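Local coordinates for protein D-xylonate dehydratase (Caulobacter crescentus, PDB 5OYN) that catalyses the magnesium- and [2Fe-2S]-dependent dehydration of D-xylonate to 2-dehydro-3-deoxy-D-arabinonate in D-xylose degradation, and also dehydrates D-gluconate, at residues G160-D165 with A207-T212; A272-I277 with R350-V355. One frame throughout, in Å; residues are numbered along the deposited sequence.

Interaction 1: G160-D165 with A207-T212. With FES (Fe2/s2 (inorganic) cluster), chain F.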
ATOM      1  N   GLY A 160      -7.226   1.265  17.903  1.00 48.67           N
ATOM      2  CA  GLY A 160      -6.987   0.093  17.078  1.00 44.06           C
ATOM      3  C   GLY A 160      -7.886  -1.070  17.451  1.00 45.85           C
ATOM      4  O   GLY A 160      -8.493  -1.707  16.581  1.00 44.19           O
ATOM      5  N   GLY A 161      -8.004  -1.349  18.752  1.00 47.89           N
ATOM      6  CA  GLY A 161      -8.764  -2.473  19.247  1.00 40.34           C
ATOM      7  C   GLY A 161      -7.864  -3.621  19.658  1.00 43.05           C
ATOM      8  O   GLY A 161      -6.696  -3.695  19.263  1.00 48.35           O
ATOM      9  N   PRO A 162      -8.386  -4.552  20.447  1.00 43.90           N
ATOM     10  CA  PRO A 162      -7.583  -5.707  20.863  1.00 47.54           C
ATOM     11  C   PRO A 162      -7.534  -6.797  19.788  1.00 48.56           C
ATOM     12  O   PRO A 162      -8.289  -6.799  18.812  1.00 44.06           O
ATOM     13  CB  PRO A 162      -8.323  -6.193  22.106  1.00 39.65           C
ATOM     14  CG  PRO A 162      -9.739  -5.913  21.777  1.00 40.01           C
ATOM     15  CD  PRO A 162      -9.735  -4.594  21.037  1.00 40.13           C
ATOM     16  N   MET A 163      -6.619  -7.742  19.996  1.00 46.49           N
ATOM     17  CA  MET A 163      -6.537  -8.926  19.156  1.00 44.14           C
ATOM     18  C   MET A 163      -7.739  -9.835  19.389  1.00 44.98           C
ATOM     19  O   MET A 163      -8.530  -9.645  20.318  1.00 45.15           O
ATOM     20  CB  MET A 163      -5.258  -9.703  19.449  1.00 46.71           C
ATOM     21  CG  MET A 163      -4.014  -9.054  18.923  1.00 43.75           C
ATOM     22  SD  MET A 163      -2.523  -9.844  19.540  1.00 49.60           S
ATOM     23  CE  MET A 163      -2.787  -9.826  21.312  1.00 49.10           C
ATOM     24  N   LEU A 164      -7.869 -10.845  18.530  1.00 45.69           N
ATOM     25  CA  LEU A 164      -8.909 -11.847  18.711  1.00 45.23           C
ATOM     26  C   LEU A 164      -8.581 -12.724  19.923  1.00 44.76           C
ATOM     27  O   LEU A 164      -7.480 -12.669  20.476  1.00 42.28           O
ATOM     28  CB  LEU A 164      -9.045 -12.694  17.452  1.00 45.41           C
ATOM     29  CG  LEU A 164      -9.421 -11.936  16.181  1.00 46.24           C
ATOM     30  CD1 LEU A 164      -9.348 -12.862  14.964  1.00 41.97           C
ATOM     31  CD2 LEU A 164     -10.803 -11.319  16.328  1.00 41.85           C
ATOM     32  N   ASP A 165      -9.557 -13.531  20.345  1.00 45.95           N
ATOM     33  CA  ASP A 165      -9.322 -14.456  21.454  1.00 49.18           C
ATOM     34  C   ASP A 165      -8.212 -15.433  21.091  1.00 49.14           C
ATOM     35  O   ASP A 165      -8.136 -15.917  19.964  1.00 55.19           O
ATOM     36  CB  ASP A 165     -10.577 -15.269  21.798  1.00 45.92           C
ATOM     37  CG  ASP A 165     -11.767 -14.422  22.217  1.00 51.41           C
ATOM     38  OD1 ASP A 165     -11.591 -13.239  22.620  1.00 49.63           O
ATOM     39  OD2 ASP A 165     -12.901 -14.976  22.148  1.00 52.20           O
ATOM     40  N   ALA A 207      -3.881  -9.204  14.424  1.00 42.47           N
ATOM     41  CA  ALA A 207      -3.527  -7.817  14.663  1.00 44.31           C
ATOM     42  C   ALA A 207      -4.364  -7.227  15.815  1.00 45.52           C
ATOM     43  O   ALA A 207      -5.473  -7.683  16.115  1.00 42.36           O
ATOM     44  CB  ALA A 207      -3.714  -7.006  13.380  1.00 36.69           C
ATOM     45  N   GLY A 208      -3.823  -6.195  16.454  1.00 38.50           N
ATOM     46  CA  GLY A 208      -4.467  -5.539  17.573  1.00 45.97           C
ATOM     47  C   GLY A 208      -3.571  -5.513  18.796  1.00 46.78           C
ATOM     48  O   GLY A 208      -2.441  -6.002  18.789  1.00 45.62           O
ATOM     49  N   HIS A 209      -4.111  -4.938  19.873  1.00 50.22           N
ATOM     50  CA  HIS A 209      -3.353  -4.798  21.111  1.00 49.67           C
ATOM     51  C   HIS A 209      -3.701  -5.941  22.065  1.00 51.72           C
ATOM     52  O   HIS A 209      -4.451  -6.862  21.717  1.00 53.61           O
ATOM     53  CB  HIS A 209      -3.573  -3.412  21.736  1.00 49.18           C
ATOM     54  CG  HIS A 209      -4.969  -3.147  22.220  1.00 49.92           C
ATOM     55  ND1 HIS A 209      -5.535  -3.821  23.283  1.00 45.39           N
ATOM     56  CD2 HIS A 209      -5.888  -2.232  21.821  1.00 45.90           C
ATOM     57  CE1 HIS A 209      -6.758  -3.364  23.485  1.00 47.06           C
ATOM     58  NE2 HIS A 209      -6.994  -2.393  22.619  1.00 48.41           N
ATOM     59  N   CYS A 210      -3.117  -5.908  23.268  1.00 49.30           N
ATOM     60  CA  CYS A 210      -3.350  -6.973  24.242  1.00 52.28           C
ATOM     61  C   CYS A 210      -4.846  -7.185  24.442  1.00 49.12           C
ATOM     62  O   CYS A 210      -5.606  -6.222  24.539  1.00 51.96           O
ATOM     63  CB  CYS A 210      -2.659  -6.629  25.565  1.00 50.43           C
ATOM     64  SG  CYS A 210      -0.847  -6.684  25.430  1.00 61.73           S
ATOM     65  N   ASN A 211      -5.276  -8.450  24.448  1.00 45.87           N
ATOM     66  CA  ASN A 211      -6.698  -8.781  24.401  1.00 49.29           C
ATOM     67  C   ASN A 211      -7.311  -8.995  25.778  1.00 48.91           C
ATOM     68  O   ASN A 211      -8.490  -9.354  25.863  1.00 51.00           O
ATOM     69  CB  ASN A 211      -6.947 -10.023  23.519  1.00 44.82           C
ATOM     70  CG  ASN A 211      -6.119 -11.234  23.937  1.00 49.66           C
ATOM     71  OD1 ASN A 211      -5.567 -11.283  25.044  1.00 49.37           O
ATOM     72  ND2 ASN A 211      -6.035 -12.232  23.046  1.00 46.90           N
ATOM     73  N   THR A 212      -6.538  -8.809  26.841  1.00 51.88           N
ATOM     74  CA  THR A 212      -7.011  -8.748  28.219  1.00 48.44           C
ATOM     75  C   THR A 212      -7.316  -7.297  28.596  1.00 53.19           C
ATOM     76  O   THR A 212      -6.974  -6.355  27.875  1.00 53.53           O
ATOM     77  CB  THR A 212      -5.948  -9.319  29.144  1.00 46.71           C
ATOM     78  OG1 THR A 212      -4.660  -8.890  28.678  1.00 44.74           O
ATOM     79  CG2 THR A 212      -5.998 -10.837  29.127  1.00 46.14           C
TER
HETATM   80 FE1  FES F 602       1.187  -3.166  22.868  1.00 73.53          FE
HETATM   81 FE2  FES F 602       0.568  -4.836  25.347  1.00 79.41          FE
HETATM   82  S1  FES F 602       2.214  -4.835  23.880  1.00 67.11           S
HETATM   83  S2  FES F 602      -0.651  -3.575  24.011  1.00 56.24           S
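The carbonyl oxygen of G161 accepts the backbone N-H of H209, with G161 O and H209 N 2.9 Å apart. Two residues on, M163 N returns a bond of 2.9 Å to H209 O, and the pair makes a single beta bridge centred on P162 and H209. G208 passes so close to the P162-M163 peptide that a CB on it would collide with P162 C and M163 N. The imidazole of H209 turns back over the bridge: with CG between the backbone N and the carbonyl carbon (chi1 66°), one ring face lies against the G161-P162 peptide, P162 N near its rim, and H209 CE1 rests 3.5 Å from P162 CB. H209 ND1 donates to C210 O at 2.7 Å, a bent bond that ties the ring to the cluster-binding residue, whose SG ligates iron FE2 at 2.3 Å. An alanine in place of H209 would probably leave C210 O without this donor and open a gap over the G161-P162 peptide. Further along, N211 ND2 reaches L164 O at 3.0 Å, the acceptor lying in its amide plane, while N211 OD1 bonds to S175. M163 lays its CG against the carbonyl oxygens of A207 and G208. The loop following strand 155-159, an outermost strand of the parallel sheet, is thus joined to the loop leading into helix 215-225, whose A216 and S217 touch H209.

Interaction 2: A272-I277 with R350-V355; sequences AFENAI and RLHGDV
A side-chain amide on helix 270-282 pairs with the backbone of a loop in this contact: N275 uses both ends of its amide on the single residue H352, where a type I beta turn running to V355 begins. N275 OD1 accepts the backbone N-H of H352 at 2.9 Å from H352 N, in the carbonyl plane and on a lone pair. N275 ND2 donates to H352 O at 3.1 Å; this bond is nearly straight at the hydrogen (169°), and the oxygen lies in the amide plane, although ND2 itself stands above the carbonyl plane of H352. Gripped at both ends, the amide has its rotation fixed. The methyl groups of two loop residues close around it, L351 CD2 packing 3.5 Å from N275 CG and V355 CG2 lying 3.6 Å from N275 ND2. L351 also reaches back to helix 337-347, where it touches L342, L345 and L346, so L351 packs on both helices. R350 adds a salt bridge to D314. No other subunit touches these segments, and the contact lies away from the cluster and magnesium sites. One helix position earlier, E274, extended beyond CG (chi2 -175°), brings its carboxylate to the edge of the H352 imidazole, the two planes 22° apart. H352 NE2 donates to E274 OE1 at 2.7 Å, meeting that oxygen from above the carboxylate plane.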
ATOM      1  N   ALA A 272     -15.305  15.016  33.491  1.00 65.46           N
ATOM      2  CA  ALA A 272     -14.984  13.981  32.516  1.00 59.31           C
ATOM      3  C   ALA A 272     -13.942  13.026  33.066  1.00 55.82           C
ATOM      4  O   ALA A 272     -14.076  11.807  32.926  1.00 57.31           O
ATOM      5  CB  ALA A 272     -14.497  14.611  31.215  1.00 59.43           C
ATOM      6  N   PHE A 273     -12.902  13.555  33.709  1.00 52.41           N
ATOM      7  CA  PHE A 273     -11.912  12.674  34.316  1.00 55.61           C
ATOM      8  C   PHE A 273     -12.521  11.820  35.420  1.00 58.37           C
ATOM      9  O   PHE A 273     -12.111  10.671  35.607  1.00 61.81           O
ATOM     10  CB  PHE A 273     -10.735  13.490  34.846  1.00 55.57           C
ATOM     11  CG  PHE A 273      -9.810  14.006  33.764  1.00 63.48           C
ATOM     12  CD1 PHE A 273      -8.809  13.196  33.239  1.00 61.69           C
ATOM     13  CD2 PHE A 273      -9.935  15.304  33.279  1.00 63.83           C
ATOM     14  CE1 PHE A 273      -7.956  13.670  32.247  1.00 64.14           C
ATOM     15  CE2 PHE A 273      -9.080  15.790  32.286  1.00 64.28           C
ATOM     16  CZ  PHE A 273      -8.098  14.970  31.767  1.00 66.55           C
ATOM     17  N   GLU A 274     -13.505  12.344  36.154  1.00 61.44           N
ATOM     18  CA  GLU A 274     -14.141  11.534  37.189  1.00 61.81           C
ATOM     19  C   GLU A 274     -14.952  10.394  36.576  1.00 61.73           C
ATOM     20  O   GLU A 274     -15.064   9.319  37.182  1.00 58.96           O
ATOM     21  CB  GLU A 274     -15.034  12.407  38.083  1.00 62.74           C
ATOM     22  CG  GLU A 274     -14.287  13.431  38.948  1.00 68.96           C
ATOM     23  CD  GLU A 274     -15.203  14.199  39.922  1.00 76.07           C
ATOM     24  OE1 GLU A 274     -16.214  14.762  39.450  1.00 74.84           O
ATOM     25  OE2 GLU A 274     -14.914  14.234  41.151  1.00 69.36           O
ATOM     26  N   ASN A 275     -15.521  10.609  35.385  1.00 60.71           N
ATOM     27  CA  ASN A 275     -16.195   9.525  34.669  1.00 62.35           C
ATOM     28  C   ASN A 275     -15.214   8.420  34.295  1.00 53.96           C
ATOM     29  O   ASN A 275     -15.496   7.225  34.479  1.00 47.43           O
ATOM     30  CB  ASN A 275     -16.884  10.075  33.421  1.00 58.76           C
ATOM     31  CG  ASN A 275     -18.163  10.801  33.754  1.00 63.76           C
ATOM     32  OD1 ASN A 275     -18.612  10.774  34.899  1.00 68.63           O
ATOM     33  ND2 ASN A 275     -18.760  11.453  32.764  1.00 64.60           N
ATOM     34  N   ALA A 276     -14.050   8.807  33.775  1.00 52.24           N
ATOM     35  CA  ALA A 276     -13.033   7.826  33.423  1.00 55.41           C
ATOM     36  C   ALA A 276     -12.618   7.018  34.644  1.00 53.07           C
ATOM     37  O   ALA A 276     -12.606   5.779  34.608  1.00 52.69           O
ATOM     38  CB  ALA A 276     -11.830   8.524  32.784  1.00 48.71           C
ATOM     39  N   ILE A 277     -12.295   7.712  35.744  1.00 55.81           N
ATOM     40  CA  ILE A 277     -11.928   7.050  36.999  1.00 51.57           C
ATOM     41  C   ILE A 277     -12.975   6.016  37.378  1.00 48.91           C
ATOM     42  O   ILE A 277     -12.648   4.890  37.772  1.00 48.14           O
ATOM     43  CB  ILE A 277     -11.745   8.091  38.125  1.00 56.65           C
ATOM     44  CG1 ILE A 277     -10.595   9.046  37.809  1.00 56.91           C
ATOM     45  CG2 ILE A 277     -11.546   7.396  39.498  1.00 52.78           C
ATOM     46  CD1 ILE A 277      -9.928   9.617  39.037  1.00 58.78           C
ATOM     47  N   ARG A 350     -23.342   7.271  39.473  1.00 69.20           N
ATOM     48  CA  ARG A 350     -21.895   7.433  39.574  1.00 67.13           C
ATOM     49  C   ARG A 350     -21.262   8.105  38.348  1.00 65.36           C
ATOM     50  O   ARG A 350     -20.033   8.178  38.269  1.00 60.40           O
ATOM     51  CB  ARG A 350     -21.225   6.087  39.814  1.00 61.88           C
ATOM     52  CG  ARG A 350     -21.978   5.197  40.761  1.00 69.84           C
ATOM     53  CD  ARG A 350     -21.789   5.635  42.200  1.00 75.68           C
ATOM     54  NE  ARG A 350     -20.411   6.000  42.535  1.00 71.31           N
ATOM     55  CZ  ARG A 350     -19.664   5.339  43.422  1.00 73.98           C
ATOM     56  NH1 ARG A 350     -20.156   4.265  44.040  1.00 63.60           N
ATOM     57  NH2 ARG A 350     -18.421   5.744  43.685  1.00 68.56           N
ATOM     58  N   LEU A 351     -22.057   8.613  37.407  1.00 60.39           N
ATOM     59  CA  LEU A 351     -21.533   9.300  36.232  1.00 65.75           C
ATOM     60  C   LEU A 351     -22.115  10.702  36.134  1.00 67.70           C
ATOM     61  O   LEU A 351     -23.313  10.898  36.358  1.00 70.90           O
ATOM     62  CB  LEU A 351     -21.879   8.553  34.932  1.00 62.88           C
ATOM     63  CG  LEU A 351     -20.980   7.444  34.408  1.00 59.74           C
ATOM     64  CD1 LEU A 351     -21.247   7.251  32.922  1.00 55.27           C
ATOM     65  CD2 LEU A 351     -19.518   7.746  34.687  1.00 56.27           C
ATOM     66  N   HIS A 352     -21.277  11.669  35.767  1.00 60.95           N
ATOM     67  CA  HIS A 352     -21.775  12.966  35.319  1.00 61.71           C
ATOM     68  C   HIS A 352     -22.274  12.807  33.887  1.00 66.53           C
ATOM     69  O   HIS A 352     -21.500  12.891  32.928  1.00 65.44           O
ATOM     70  CB  HIS A 352     -20.692  14.031  35.411  1.00 63.37           C
ATOM     71  CG  HIS A 352     -20.041  14.115  36.749  1.00 66.88           C
ATOM     72  ND1 HIS A 352     -20.739  14.427  37.898  1.00 74.27           N
ATOM     73  CD2 HIS A 352     -18.754  13.937  37.125  1.00 71.26           C
ATOM     74  CE1 HIS A 352     -19.908  14.432  38.925  1.00 74.60           C
ATOM     75  NE2 HIS A 352     -18.697  14.141  38.483  1.00 74.80           N
ATOM     76  N   GLY A 353     -23.576  12.576  33.739  1.00 63.33           N
ATOM     77  CA  GLY A 353     -24.162  12.303  32.440  1.00 60.55           C
ATOM     78  C   GLY A 353     -24.275  13.504  31.521  1.00 69.93           C
ATOM     79  O   GLY A 353     -24.570  13.319  30.336  1.00 72.35           O
ATOM     80  N   ASP A 354     -24.030  14.716  32.019  1.00 72.58           N
ATOM     81  CA  ASP A 354     -24.284  15.921  31.236  1.00 72.67           C
ATOM     82  C   ASP A 354     -23.025  16.531  30.644  1.00 64.19           C
ATOM     83  O   ASP A 354     -23.059  17.686  30.214  1.00 72.95           O
ATOM     84  CB  ASP A 354     -25.006  16.970  32.080  1.00 80.03           C
ATOM     85  CG  ASP A 354     -26.507  16.918  31.903  1.00 90.09           C
ATOM     86  OD1 ASP A 354     -26.973  16.228  30.965  1.00 90.12           O
ATOM     87  OD2 ASP A 354     -27.218  17.566  32.707  1.00 97.64           O
ATOM     88  N   VAL A 355     -21.931  15.795  30.598  1.00 66.58           N
ATOM     89  CA  VAL A 355     -20.705  16.310  29.991  1.00 69.96           C
ATOM     90  C   VAL A 355     -20.817  16.253  28.469  1.00 64.54           C
ATOM     91  O   VAL A 355     -21.530  15.418  27.901  1.00 63.85           O
ATOM     92  CB  VAL A 355     -19.487  15.511  30.498  1.00 68.26           C
ATOM     93  CG1 VAL A 355     -19.118  15.956  31.908  1.00 72.07           C
ATOM     94  CG2 VAL A 355     -19.779  14.026  30.483  1.00 64.69           C
TER

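In the fold
Both interactions fall within the N-terminal part of the dehydratase and follow one another along the chain, interaction 1 closing before interaction 2 opens. Their centres are 26 Å apart and their nearest atoms about 15 Å apart, so they do not touch. Interaction 1 forms part of the cluster pocket, and probably of the active site: the side chain of C210 is about 7 Å from the bound magnesium ion and about 5 Å from that of D138, a magnesium ligand, while the side chain of H209 is about 4 Å from that of the cluster ligand C69. It also reaches neighbouring subunits, with L164 packing on L164 of another copy. Interaction 2 instead joins a helix to a loop within one subunit, remote from the metals.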